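Long-range contacts in L-threonine 3-dehydrogenase (Clostridioides difficile, PDB 7OL1), which probably oxidises the 3-hydroxyl group of L-threonine with NAD+, as a member of the NAD(P)-dependent epimerase/dehydratase family, the extended short-chain dehydrogenases: residues 23-28 with 90-95; 103-108 with 159-164; 227-232 with 296-301; 236-241 with 315-320. All coordinates share one frame; numbering follows the deposited sequence.

Contact 1 (23-28 with 90-95); sequences KKILIT and VDTIIH
K24 and D91 open the pairing of two parallel strands by exchanging bonds. D91 N gives a hydrogen bond to K24 O (2.8 Å), and K24 N returns one to D91 OD2 (2.7 Å, 166° at the hydrogen). D91 OD1 takes K23 N at 3.2 Å. D91 CG lies between its own backbone N and carbonyl carbon (chi1 53°), which turns the carboxylate to these two amides; both meet it on the syn side. T92 OG1 adds a bond to D91 OD1 from above the carboxylate plane.

Backbone bonds then carry the ladder onward: L26 N to T92 O and I94 N to L26 O, both 2.9 Å, and a weak one from T28 N to I94 O.

Apolar contacts line both faces. I25 CG2 meets I94 CD1 (3.7 Å) on the face covered by helix 33-46; L26 CB meets V90 CG1 (3.9 Å) on the face under helix 78-87.

At the C-terminal end H95 ND1 gives a weak bond to T28 OG1, which is also bonded to A97 N. This is the parallel core of a Rossmann fold, with strand 25-28 running into the glycine-rich TGxxGxxG loop of extended short-chain dehydrogenases.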
loop_
_atom_site.group_PDB
_atom_site.type_symbol
_atom_site.label_atom_id
_atom_site.label_comp_id
_atom_site.label_asym_id
_atom_site.label_seq_id
_atom_site.Cartn_x
_atom_site.Cartn_y
_atom_site.Cartn_z
ATOM N N LYS A 23 2.153 29.749 7.527
ATOM C CA LYS A 23 1.966 31.149 7.036
ATOM C C LYS A 23 1.122 31.114 5.755
ATOM O O LYS A 23 0.014 31.683 5.771
ATOM C CB LYS A 23 3.301 31.839 6.732
ATOM C CG LYS A 23 4.452 31.567 7.697
ATOM C CD LYS A 23 4.464 32.448 8.951
ATOM C CE LYS A 23 5.852 32.885 9.396
ATOM N NZ LYS A 23 6.713 31.752 9.827
ATOM N N LYS A 24 1.631 30.456 4.700
ATOM C CA LYS A 24 1.025 30.428 3.342
ATOM C C LYS A 24 0.705 28.981 2.940
ATOM O O LYS A 24 1.658 28.165 2.740
ATOM C CB LYS A 24 1.965 31.070 2.311
ATOM C CG LYS A 24 2.543 32.428 2.698
ATOM C CD LYS A 24 3.265 33.191 1.581
ATOM C CE LYS A 24 2.403 33.495 0.367
ATOM N NZ LYS A 24 1.210 34.296 0.699
ATOM N N ILE A 25 -0.585 28.721 2.714
ATOM C CA ILE A 25 -1.212 27.374 2.660
ATOM C C ILE A 25 -1.888 27.162 1.294
ATOM O O ILE A 25 -2.800 27.954 0.943
ATOM C CB ILE A 25 -2.240 27.265 3.811
ATOM C CG1 ILE A 25 -1.646 27.674 5.157
ATOM C CG2 ILE A 25 -2.875 25.888 3.889
ATOM C CD1 ILE A 25 -2.696 28.148 6.151
ATOM N N LEU A 26 -1.521 26.091 0.587
ATOM C CA LEU A 26 -2.247 25.591 -0.615
ATOM C C LEU A 26 -3.104 24.405 -0.179
ATOM O O LEU A 26 -2.549 23.446 0.301
ATOM C CB LEU A 26 -1.222 25.187 -1.687
ATOM C CG LEU A 26 -1.722 24.337 -2.857
ATOM C CD1 LEU A 26 -2.770 25.057 -3.682
ATOM C CD2 LEU A 26 -0.569 23.912 -3.761
ATOM N N ILE A 27 -4.410 24.481 -0.375
ATOM C CA ILE A 27 -5.361 23.351 -0.221
ATOM C C ILE A 27 -5.744 22.797 -1.597
ATOM O O ILE A 27 -6.471 23.503 -2.311
ATOM C CB ILE A 27 -6.625 23.825 0.518
ATOM C CG1 ILE A 27 -6.281 24.582 1.802
ATOM C CG2 ILE A 27 -7.543 22.640 0.773
ATOM C CD1 ILE A 27 -7.470 25.285 2.395
ATOM N N THR A 28 -5.346 21.562 -1.919
ATOM C CA THR A 28 -5.934 20.776 -3.039
ATOM C C THR A 28 -7.238 20.138 -2.548
ATOM O O THR A 28 -7.385 19.951 -1.346
ATOM C CB THR A 28 -4.932 19.765 -3.596
ATOM O OG1 THR A 28 -5.041 18.645 -2.730
ATOM C CG2 THR A 28 -3.500 20.269 -3.655
ATOM N N VAL A 90 4.285 28.818 -1.050
ATOM C CA VAL A 90 3.559 28.161 0.075
ATOM C C VAL A 90 4.572 27.402 0.939
ATOM O O VAL A 90 5.631 27.054 0.438
ATOM C CB VAL A 90 2.439 27.249 -0.442
ATOM C CG1 VAL A 90 1.319 28.062 -1.065
ATOM C CG2 VAL A 90 2.967 26.213 -1.414
ATOM N N ASP A 91 4.285 27.257 2.229
ATOM C CA ASP A 91 5.131 26.501 3.198
ATOM C C ASP A 91 4.359 25.246 3.629
ATOM O O ASP A 91 4.998 24.314 4.101
ATOM C CB ASP A 91 5.544 27.385 4.382
ATOM C CG ASP A 91 4.384 28.086 5.081
ATOM O OD1 ASP A 91 3.778 27.432 5.960
ATOM O OD2 ASP A 91 4.084 29.283 4.738
ATOM N N THR A 92 3.046 25.217 3.387
ATOM C CA THR A 92 2.114 24.112 3.715
ATOM C C THR A 92 1.257 23.736 2.503
ATOM O O THR A 92 0.650 24.631 1.911
ATOM C CB THR A 92 1.199 24.560 4.852
ATOM O OG1 THR A 92 2.114 25.060 5.822
ATOM C CG2 THR A 92 0.316 23.460 5.390
ATOM N N ILE A 93 1.156 22.443 2.200
ATOM C CA ILE A 93 0.174 21.879 1.231
ATOM C C ILE A 93 -0.742 20.930 2.011
ATOM O O ILE A 93 -0.245 19.981 2.584
ATOM C CB ILE A 93 0.919 21.182 0.074
ATOM C CG1 ILE A 93 1.976 22.098 -0.553
ATOM C CG2 ILE A 93 -0.048 20.658 -0.980
ATOM C CD1 ILE A 93 2.649 21.524 -1.778
ATOM N N ILE A 94 -2.022 21.232 2.088
ATOM C CA ILE A 94 -3.045 20.307 2.618
ATOM C C ILE A 94 -3.686 19.631 1.403
ATOM O O ILE A 94 -4.665 20.169 0.825
ATOM C CB ILE A 94 -4.037 21.058 3.522
ATOM C CG1 ILE A 94 -3.307 21.740 4.682
ATOM C CG2 ILE A 94 -5.133 20.126 4.019
ATOM C CD1 ILE A 94 -4.154 22.723 5.430
ATOM N N HIS A 95 -3.138 18.472 1.054
ATOM C CA HIS A 95 -3.536 17.631 -0.093
ATOM C C HIS A 95 -4.819 16.856 0.193
ATOM O O HIS A 95 -4.706 15.644 0.357
ATOM C CB HIS A 95 -2.383 16.689 -0.463
ATOM C CG HIS A 95 -2.609 16.035 -1.776
ATOM N ND1 HIS A 95 -2.899 16.773 -2.905
ATOM C CD2 HIS A 95 -2.613 14.731 -2.142
ATOM C CE1 HIS A 95 -3.078 15.937 -3.913
ATOM N NE2 HIS A 95 -2.896 14.672 -3.479
#

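Contact 2 (103-108 with 159-164); sequences VAESKP and PNTMYG
E105 and M162 meet through bent side chains. The E105 chain bends at chi2 (11°) and brings OE2 to M162 N, whereas M162 starts with CG anti to its backbone N (chi1 171°) and then folds at both following torsions to lie against P108. The contact joins the end of helix 101-106 to the start of helix 162-181, which in extended short-chain dehydrogenases opens with the YxxxK signature; Y163 occupies its tyrosine position.

The one hydrogen bond across the contact runs from M162 N to E105 OE2 (3.1 Å, 148° at the hydrogen) and uses the syn lone pair. E105 OE2 also lies 3.6 Å from T161 CB. E105 OE1 is bonded to Y176 OH of the second subunit, with K180 of that subunit a long, weak ion partner, so this carboxylate ties the helix start to the dimer interface.

Apolar contacts complete the join. M162 CE rests 4.0 Å from P108 CB, and M162 CG is 3.5 Å from P108 O, where the chain turns into helix 108-129. W112 of that helix and Y176 of the second subunit also pack on M162. A104 CB faces Y163 CB at 4.0 Å.

T161, the N-cap of helix 162-181, accepts an amide of the helix's first turn: G164 N to T161 OG1, 3.0 Å.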
loop_
_atom_site.group_PDB
_atom_site.type_symbol
_atom_site.label_atom_id
_atom_site.label_comp_id
_atom_site.label_asym_id
_atom_site.label_seq_id
_atom_site.Cartn_x
_atom_site.Cartn_y
_atom_site.Cartn_z
ATOM N N VAL A 103 -17.719 6.800 -5.092
ATOM C CA VAL A 103 -17.288 7.163 -6.467
ATOM C C VAL A 103 -16.126 6.238 -6.824
ATOM O O VAL A 103 -16.091 5.698 -7.946
ATOM C CB VAL A 103 -16.904 8.656 -6.545
ATOM C CG1 VAL A 103 -16.485 9.076 -7.947
ATOM C CG2 VAL A 103 -18.024 9.554 -6.034
ATOM N N ALA A 104 -15.207 6.039 -5.883
ATOM C CA ALA A 104 -14.017 5.188 -6.102
ATOM C C ALA A 104 -14.444 3.769 -6.511
ATOM O O ALA A 104 -13.736 3.209 -7.361
ATOM C CB ALA A 104 -13.115 5.201 -4.886
ATOM N N GLU A 105 -15.543 3.207 -5.969
ATOM C CA GLU A 105 -15.918 1.783 -6.236
ATOM C C GLU A 105 -16.369 1.662 -7.696
ATOM O O GLU A 105 -15.982 0.658 -8.331
ATOM C CB GLU A 105 -16.933 1.210 -5.228
ATOM C CG GLU A 105 -16.378 0.100 -4.304
ATOM C CD GLU A 105 -14.865 -0.164 -4.260
ATOM O OE1 GLU A 105 -14.448 -1.264 -4.722
ATOM O OE2 GLU A 105 -14.085 0.733 -3.762
ATOM N N SER A 106 -17.066 2.684 -8.212
ATOM C CA SER A 106 -17.622 2.765 -9.595
ATOM C C SER A 106 -16.526 3.085 -10.605
ATOM O O SER A 106 -16.639 2.593 -11.733
ATOM C CB SER A 106 -18.726 3.795 -9.690
ATOM O OG SER A 106 -18.650 4.711 -8.605
ATOM N N LYS A 107 -15.529 3.880 -10.196
ATOM C CA LYS A 107 -14.493 4.477 -11.077
ATOM C C LYS A 107 -13.103 4.108 -10.571
ATOM O O LYS A 107 -12.233 4.961 -10.491
ATOM C CB LYS A 107 -14.689 5.994 -11.108
ATOM C CG LYS A 107 -15.878 6.460 -11.935
ATOM C CD LYS A 107 -16.063 7.953 -11.915
ATOM C CE LYS A 107 -16.728 8.461 -13.174
ATOM N NZ LYS A 107 -17.420 9.742 -12.914
ATOM N N PRO A 108 -12.831 2.821 -10.270
ATOM C CA PRO A 108 -11.633 2.440 -9.523
ATOM C C PRO A 108 -10.292 2.877 -10.137
ATOM O O PRO A 108 -9.416 3.259 -9.396
ATOM C CB PRO A 108 -11.727 0.900 -9.442
ATOM C CG PRO A 108 -12.698 0.497 -10.517
ATOM C CD PRO A 108 -13.659 1.658 -10.624
ATOM N N PRO A 159 -7.543 -3.654 3.344
ATOM C CA PRO A 159 -8.908 -3.332 2.927
ATOM C C PRO A 159 -9.178 -3.898 1.528
ATOM O O PRO A 159 -8.253 -4.178 0.813
ATOM C CB PRO A 159 -8.899 -1.803 2.995
ATOM C CG PRO A 159 -7.508 -1.467 2.527
ATOM C CD PRO A 159 -6.613 -2.538 3.113
ATOM N N ASN A 160 -10.453 -4.083 1.205
ATOM C CA ASN A 160 -10.956 -4.757 -0.026
ATOM C C ASN A 160 -11.665 -3.730 -0.931
ATOM O O ASN A 160 -12.255 -4.151 -1.947
ATOM C CB ASN A 160 -11.921 -5.894 0.349
ATOM C CG ASN A 160 -13.142 -5.411 1.126
ATOM O OD1 ASN A 160 -13.116 -4.402 1.835
ATOM N ND2 ASN A 160 -14.242 -6.127 1.013
ATOM N N THR A 161 -11.685 -2.446 -0.543
ATOM C CA THR A 161 -12.155 -1.289 -1.360
ATOM C C THR A 161 -10.952 -0.610 -2.038
ATOM O O THR A 161 -9.828 -0.627 -1.434
ATOM C CB THR A 161 -12.888 -0.255 -0.501
ATOM O OG1 THR A 161 -11.954 0.373 0.379
ATOM C CG2 THR A 161 -14.011 -0.850 0.318
ATOM N N MET A 162 -11.149 -0.032 -3.234
ATOM C CA MET A 162 -10.055 0.667 -3.968
ATOM C C MET A 162 -9.700 1.920 -3.174
ATOM O O MET A 162 -8.498 2.197 -3.045
ATOM C CB MET A 162 -10.444 1.038 -5.403
ATOM C CG MET A 162 -9.452 1.952 -6.126
ATOM S SD MET A 162 -7.822 1.235 -6.416
ATOM C CE MET A 162 -8.190 0.039 -7.695
ATOM N N TYR A 163 -10.693 2.624 -2.618
ATOM C CA TYR A 163 -10.410 3.822 -1.786
ATOM C C TYR A 163 -9.437 3.419 -0.670
ATOM O O TYR A 163 -8.339 4.033 -0.546
ATOM C CB TYR A 163 -11.677 4.461 -1.226
ATOM C CG TYR A 163 -11.405 5.637 -0.327
ATOM C CD1 TYR A 163 -10.451 6.572 -0.657
ATOM C CD2 TYR A 163 -12.088 5.818 0.864
ATOM C CE1 TYR A 163 -10.175 7.645 0.168
ATOM C CE2 TYR A 163 -11.840 6.900 1.692
ATOM C CZ TYR A 163 -10.874 7.810 1.338
ATOM O OH TYR A 163 -10.592 8.882 2.104
ATOM N N GLY A 164 -9.790 2.373 0.086
ATOM C CA GLY A 164 -8.939 1.868 1.182
ATOM C C GLY A 164 -7.540 1.539 0.702
ATOM O O GLY A 164 -6.544 1.951 1.318
#

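Contact 3 (227-232 with 296-301); sequences EGTKMD and IADSWP
M231 SD touches both A297 CB and the edge of the W300 ring. The side chains of M231 and W300 run obliquely to each other, and the sulfur comes to the rim of the six-membered ring, near the ring plane: M231 SD is 4.2 Å from W300 CE3 and 5.4 Å from the ring centroid, 79° off the normal. This is a Met-aromatic contact of the edge type. M231 SD also touches A297 CB at 3.8 Å.

A297 points its methyl at the loop and meets a second group there, T229 CG2, at 4.2 Å. T229 OG1 sits anti to the carbonyl carbon (chi1 -59°), which leaves CG2 anti to N and turned to A297; OG1 bonds to Q294 NE2 and A226 O. I296 O lies over the rim of one face of the W300 ring.

A water lies 2.6 Å from K230 O and 2.7 Å from A297 O; it can bridge them but cannot serve all the acceptors around it.

No direct hydrogen bond joins 227-232 to 296-301, although T229 OG1 reaches Q294 earlier in helix 291-299. The direct side-chain contacts are mainly apolar and sulfur-aromatic, and any polar link between the two main chains probably passes through water.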
loop_
_atom_site.group_PDB
_atom_site.type_symbol
_atom_site.label_atom_id
_atom_site.label_comp_id
_atom_site.label_asym_id
_atom_site.label_seq_id
_atom_site.Cartn_x
_atom_site.Cartn_y
_atom_site.Cartn_z
ATOM N N GLU A 227 -29.904 -1.266 13.022
ATOM C CA GLU A 227 -29.863 -0.763 14.424
ATOM C C GLU A 227 -28.747 -1.512 15.153
ATOM O O GLU A 227 -28.390 -2.614 14.689
ATOM C CB GLU A 227 -31.246 -0.860 15.084
ATOM C CG GLU A 227 -31.549 -2.144 15.840
ATOM C CD GLU A 227 -32.982 -2.192 16.355
ATOM O OE1 GLU A 227 -33.398 -1.232 17.032
ATOM O OE2 GLU A 227 -33.693 -3.171 16.057
ATOM N N GLY A 228 -28.156 -0.895 16.181
ATOM C CA GLY A 228 -27.005 -1.465 16.916
ATOM C C GLY A 228 -25.681 -1.531 16.131
ATOM O O GLY A 228 -24.676 -1.977 16.740
ATOM N N THR A 229 -25.620 -1.098 14.860
ATOM C CA THR A 229 -24.349 -1.000 14.085
ATOM C C THR A 229 -23.537 0.210 14.577
ATOM O O THR A 229 -24.003 1.345 14.419
ATOM C CB THR A 229 -24.599 -0.946 12.573
ATOM O OG1 THR A 229 -25.305 -2.124 12.179
ATOM C CG2 THR A 229 -23.308 -0.859 11.791
ATOM N N LYS A 230 -22.357 -0.025 15.159
ATOM C CA LYS A 230 -21.532 1.031 15.801
ATOM C C LYS A 230 -20.400 1.428 14.843
ATOM O O LYS A 230 -19.884 0.527 14.110
ATOM C CB LYS A 230 -21.043 0.559 17.177
ATOM C CG LYS A 230 -21.981 0.902 18.336
ATOM C CD LYS A 230 -21.475 0.484 19.714
ATOM C CE LYS A 230 -21.703 1.531 20.790
ATOM N NZ LYS A 230 -20.424 1.890 21.448
ATOM N N MET A 231 -20.054 2.727 14.838
ATOM C CA MET A 231 -19.062 3.358 13.916
ATOM C C MET A 231 -18.363 4.536 14.605
ATOM O O MET A 231 -19.008 5.228 15.403
ATOM C CB MET A 231 -19.759 3.873 12.653
ATOM C CG MET A 231 -19.577 2.952 11.458
ATOM S SD MET A 231 -20.640 3.347 10.043
ATOM C CE MET A 231 -22.204 3.649 10.863
ATOM N N ASP A 232 -17.104 4.821 14.282
ATOM C CA ASP A 232 -16.536 6.112 14.745
ATOM C C ASP A 232 -17.149 7.256 13.933
ATOM O O ASP A 232 -17.382 7.083 12.705
ATOM C CB ASP A 232 -15.029 6.205 14.623
ATOM C CG ASP A 232 -14.306 5.271 15.555
ATOM O OD1 ASP A 232 -14.192 4.067 15.184
ATOM O OD2 ASP A 232 -13.849 5.765 16.612
ATOM N N ILE A 296 -20.067 -2.428 4.109
ATOM C CA ILE A 296 -18.853 -1.566 4.280
ATOM C C ILE A 296 -18.759 -1.125 5.754
ATOM O O ILE A 296 -17.632 -1.071 6.274
ATOM C CB ILE A 296 -18.791 -0.358 3.305
ATOM C CG1 ILE A 296 -19.362 -0.655 1.916
ATOM C CG2 ILE A 296 -17.360 0.161 3.184
ATOM C CD1 ILE A 296 -19.010 0.391 0.873
ATOM N N ALA A 297 -19.880 -0.826 6.415
ATOM C CA ALA A 297 -19.910 -0.440 7.847
ATOM C C ALA A 297 -19.431 -1.629 8.685
ATOM O O ALA A 297 -18.727 -1.408 9.703
ATOM C CB ALA A 297 -21.290 -0.001 8.264
ATOM N N ASP A 298 -19.792 -2.839 8.249
ATOM C CA ASP A 298 -19.360 -4.113 8.874
ATOM C C ASP A 298 -17.865 -4.343 8.561
ATOM O O ASP A 298 -17.210 -4.891 9.448
ATOM C CB ASP A 298 -20.319 -5.262 8.511
ATOM C CG ASP A 298 -21.703 -5.240 9.181
ATOM O OD1 ASP A 298 -21.890 -4.485 10.196
ATOM O OD2 ASP A 298 -22.609 -6.000 8.691
ATOM N N SER A 299 -17.315 -3.921 7.403
ATOM C CA SER A 299 -15.842 -3.949 7.104
ATOM C C SER A 299 -15.084 -3.289 8.258
ATOM O O SER A 299 -13.970 -3.738 8.631
ATOM C CB SER A 299 -15.435 -3.198 5.835
ATOM O OG SER A 299 -16.062 -3.690 4.672
ATOM N N TRP A 300 -15.676 -2.207 8.755
ATOM C CA TRP A 300 -14.972 -1.131 9.483
ATOM C C TRP A 300 -15.044 -1.371 10.978
ATOM O O TRP A 300 -16.116 -1.629 11.514
ATOM C CB TRP A 300 -15.603 0.225 9.177
ATOM C CG TRP A 300 -15.386 0.791 7.811
ATOM C CD1 TRP A 300 -14.471 0.448 6.855
ATOM C CD2 TRP A 300 -16.113 1.908 7.293
ATOM N NE1 TRP A 300 -14.609 1.258 5.756
ATOM C CE2 TRP A 300 -15.600 2.173 6.007
ATOM C CE3 TRP A 300 -17.156 2.686 7.802
ATOM C CZ2 TRP A 300 -16.111 3.195 5.215
ATOM C CZ3 TRP A 300 -17.663 3.689 7.016
ATOM C CH2 TRP A 300 -17.142 3.939 5.745
ATOM N N PRO A 301 -13.932 -1.142 11.693
ATOM C CA PRO A 301 -13.972 -1.016 13.143
ATOM C C PRO A 301 -15.189 -0.260 13.709
ATOM O O PRO A 301 -15.790 0.586 13.032
ATOM C CB PRO A 301 -12.697 -0.227 13.454
ATOM C CG PRO A 301 -11.741 -0.545 12.320
ATOM C CD PRO A 301 -12.592 -0.936 11.134
HETATM O O HOH W 1 -18.639 -0.913 12.351
#

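Contact 4 (236-241 with 315-320); sequences MPDALQ and FKFSYD
The first turn of helix 236-248 meets the loop that leads into helix 321-334, and the carboxylate of D238 makes the join. Its two oxygens receive two consecutive backbone amides. S318 N bonds to D238 OD1 at 2.9 Å with 158° at the hydrogen, coming from above the carboxylate plane. Y319 N bonds weakly to D238 OD2 at 3.3 Å. D238 has its CG anti to the carbonyl carbon (chi1 -73°), which turns the carboxylate to the amides of S318 and Y319, and the pair of bonds restrains its rotation. Being buried in the first turn of a helix, the acid would probably also feel the favourable field of the helix start.

Helix 236-248 directly follows strand 232-235 of the Rossmann-type core, and on the side away from the loop A239 packs on strands 184-194 and 232-235. The D238 bonds therefore fasten the C-terminal part of the chain to the outer flank of a helix that lies on the central sheet.

Carbon atoms of F317 and Y319 also touch the carboxylate. F317 CB lies 3.8 Å from D238 OD1, and the F317 side chain leads away to pack on A264. Y319 crosses D238 obliquely, its ring plane 68° from that of the carboxylate, with D238 OD1 at the ring edge, 3.6 Å from Y319 CD1. P237 CG adds a contact with Y319 CE1 at 4.3 Å. The Y319 ring also meets Y235 and forms a cation-pi pair with K323, while next to it D320 is the N-cap of helix 321-334, its OD2 accepting weakly from D322 N and K323 N.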
loop_
_atom_site.group_PDB
_atom_site.type_symbol
_atom_site.label_atom_id
_atom_site.label_comp_id
_atom_site.label_asym_id
_atom_site.label_seq_id
_atom_site.Cartn_x
_atom_site.Cartn_y
_atom_site.Cartn_z
ATOM N N MET A 236 -17.618 18.077 12.391
ATOM C CA MET A 236 -16.650 18.714 11.469
ATOM C C MET A 236 -15.701 19.657 12.219
ATOM O O MET A 236 -14.495 19.590 11.990
ATOM C CB MET A 236 -17.349 19.437 10.326
ATOM C CG MET A 236 -16.358 20.022 9.351
ATOM S SD MET A 236 -15.224 18.799 8.626
ATOM C CE MET A 236 -16.363 17.885 7.589
ATOM N N PRO A 237 -16.160 20.540 13.139
ATOM C CA PRO A 237 -15.252 21.464 13.819
ATOM C C PRO A 237 -14.115 20.751 14.555
ATOM O O PRO A 237 -13.001 21.267 14.476
ATOM C CB PRO A 237 -16.099 22.273 14.814
ATOM C CG PRO A 237 -17.482 21.644 14.751
ATOM C CD PRO A 237 -17.561 20.797 13.495
ATOM N N ASP A 238 -14.402 19.617 15.218
ATOM C CA ASP A 238 -13.370 18.766 15.883
ATOM C C ASP A 238 -12.293 18.352 14.851
ATOM O O ASP A 238 -11.074 18.603 15.100
ATOM C CB ASP A 238 -14.007 17.535 16.535
ATOM C CG ASP A 238 -14.800 17.800 17.811
ATOM O OD1 ASP A 238 -14.359 18.740 18.548
ATOM O OD2 ASP A 238 -15.848 17.037 18.062
ATOM N N ALA A 239 -12.726 17.775 13.718
ATOM C CA ALA A 239 -11.865 17.271 12.624
ATOM C C ALA A 239 -11.000 18.409 12.068
ATOM O O ALA A 239 -9.741 18.205 11.888
ATOM C CB ALA A 239 -12.714 16.639 11.550
ATOM N N LEU A 240 -11.616 19.563 11.796
ATOM C CA LEU A 240 -10.866 20.688 11.194
ATOM C C LEU A 240 -9.761 21.065 12.182
ATOM O O LEU A 240 -8.594 21.157 11.734
ATOM C CB LEU A 240 -11.794 21.855 10.843
ATOM C CG LEU A 240 -12.893 21.549 9.818
ATOM C CD1 LEU A 240 -13.743 22.779 9.536
ATOM C CD2 LEU A 240 -12.318 21.030 8.522
ATOM N N GLN A 241 -10.058 21.121 13.485
ATOM C CA GLN A 241 -9.004 21.472 14.485
ATOM C C GLN A 241 -7.869 20.432 14.515
ATOM O O GLN A 241 -6.693 20.903 14.583
ATOM C CB GLN A 241 -9.519 21.666 15.904
ATOM C CG GLN A 241 -8.560 22.536 16.707
ATOM C CD GLN A 241 -8.711 23.984 16.315
ATOM O OE1 GLN A 241 -9.818 24.515 16.326
ATOM N NE2 GLN A 241 -7.606 24.634 15.975
ATOM N N PHE A 315 -3.954 15.459 20.628
ATOM C CA PHE A 315 -5.304 15.399 20.015
ATOM C C PHE A 315 -6.332 15.699 21.116
ATOM O O PHE A 315 -6.332 15.060 22.171
ATOM C CB PHE A 315 -5.524 14.062 19.310
ATOM C CG PHE A 315 -6.956 13.795 18.929
ATOM C CD1 PHE A 315 -7.595 14.573 17.980
ATOM C CD2 PHE A 315 -7.653 12.741 19.493
ATOM C CE1 PHE A 315 -8.903 14.297 17.599
ATOM C CE2 PHE A 315 -8.964 12.466 19.124
ATOM C CZ PHE A 315 -9.586 13.239 18.167
ATOM N N LYS A 316 -7.168 16.693 20.869
ATOM C CA LYS A 316 -8.225 17.178 21.781
ATOM C C LYS A 316 -9.523 17.022 20.994
ATOM O O LYS A 316 -9.450 16.510 19.896
ATOM C CB LYS A 316 -7.780 18.577 22.219
ATOM C CG LYS A 316 -8.717 19.451 23.063
ATOM C CD LYS A 316 -8.069 20.804 23.400
ATOM C CE LYS A 316 -6.555 20.771 23.215
ATOM N NZ LYS A 316 -5.867 21.999 23.674
ATOM N N PHE A 317 -10.666 17.343 21.581
ATOM C CA PHE A 317 -11.977 17.402 20.889
ATOM C C PHE A 317 -13.056 17.856 21.881
ATOM O O PHE A 317 -12.862 17.641 23.079
ATOM C CB PHE A 317 -12.282 16.057 20.242
ATOM C CG PHE A 317 -12.786 15.000 21.175
ATOM C CD1 PHE A 317 -14.142 14.904 21.454
ATOM C CD2 PHE A 317 -11.917 14.074 21.732
ATOM C CE1 PHE A 317 -14.622 13.882 22.261
ATOM C CE2 PHE A 317 -12.400 13.054 22.535
ATOM C CZ PHE A 317 -13.752 12.953 22.786
ATOM N N SER A 318 -14.145 18.451 21.378
ATOM C CA SER A 318 -15.111 19.283 22.146
ATOM C C SER A 318 -16.522 18.690 22.125
ATOM O O SER A 318 -17.231 18.905 23.115
ATOM C CB SER A 318 -15.116 20.710 21.652
ATOM O OG SER A 318 -13.847 21.323 21.894
ATOM N N TYR A 319 -16.916 17.982 21.068
ATOM C CA TYR A 319 -18.318 17.549 20.847
ATOM C C TYR A 319 -18.445 16.048 21.108
ATOM O O TYR A 319 -17.761 15.276 20.442
ATOM C CB TYR A 319 -18.796 17.956 19.449
ATOM C CG TYR A 319 -18.810 19.450 19.245
ATOM C CD1 TYR A 319 -17.621 20.164 19.205
ATOM C CD2 TYR A 319 -19.995 20.157 19.102
ATOM C CE1 TYR A 319 -17.604 21.538 19.022
ATOM C CE2 TYR A 319 -19.997 21.532 18.901
ATOM C CZ TYR A 319 -18.797 22.225 18.877
ATOM O OH TYR A 319 -18.753 23.580 18.739
ATOM N N ASP A 320 -19.260 15.690 22.105
ATOM C CA ASP A 320 -19.856 14.343 22.325
ATOM C C ASP A 320 -21.182 14.295 21.556
ATOM O O ASP A 320 -21.580 15.354 21.014
ATOM C CB ASP A 320 -20.084 14.069 23.815
ATOM C CG ASP A 320 -20.834 15.190 24.523
ATOM O OD1 ASP A 320 -20.182 16.208 24.859
ATOM O OD2 ASP A 320 -22.067 15.058 24.704
#

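In the fold
Contacts 1 and 2 follow in series: strand 92-95 leads to helix 101-106, and their centres are 27 Å apart. Contact 1 lies inside the central, mainly parallel sheet, and contact 2 at the helices reaching the second subunit. Contacts 3 and 4 come later and cross along the chain, the order being 227-232, 236-241, 296-301, 315-320; their centres are 21 Å apart. Strand 232-235, another member of the sheet, runs between them. Contact 3 is on the opposite side of the chain's centre from contact 1, 33 Å between centres, but touches contact 2 through N160 and S299. Contacts 3 and 4 join the C-terminal region to the Rossmann-type core.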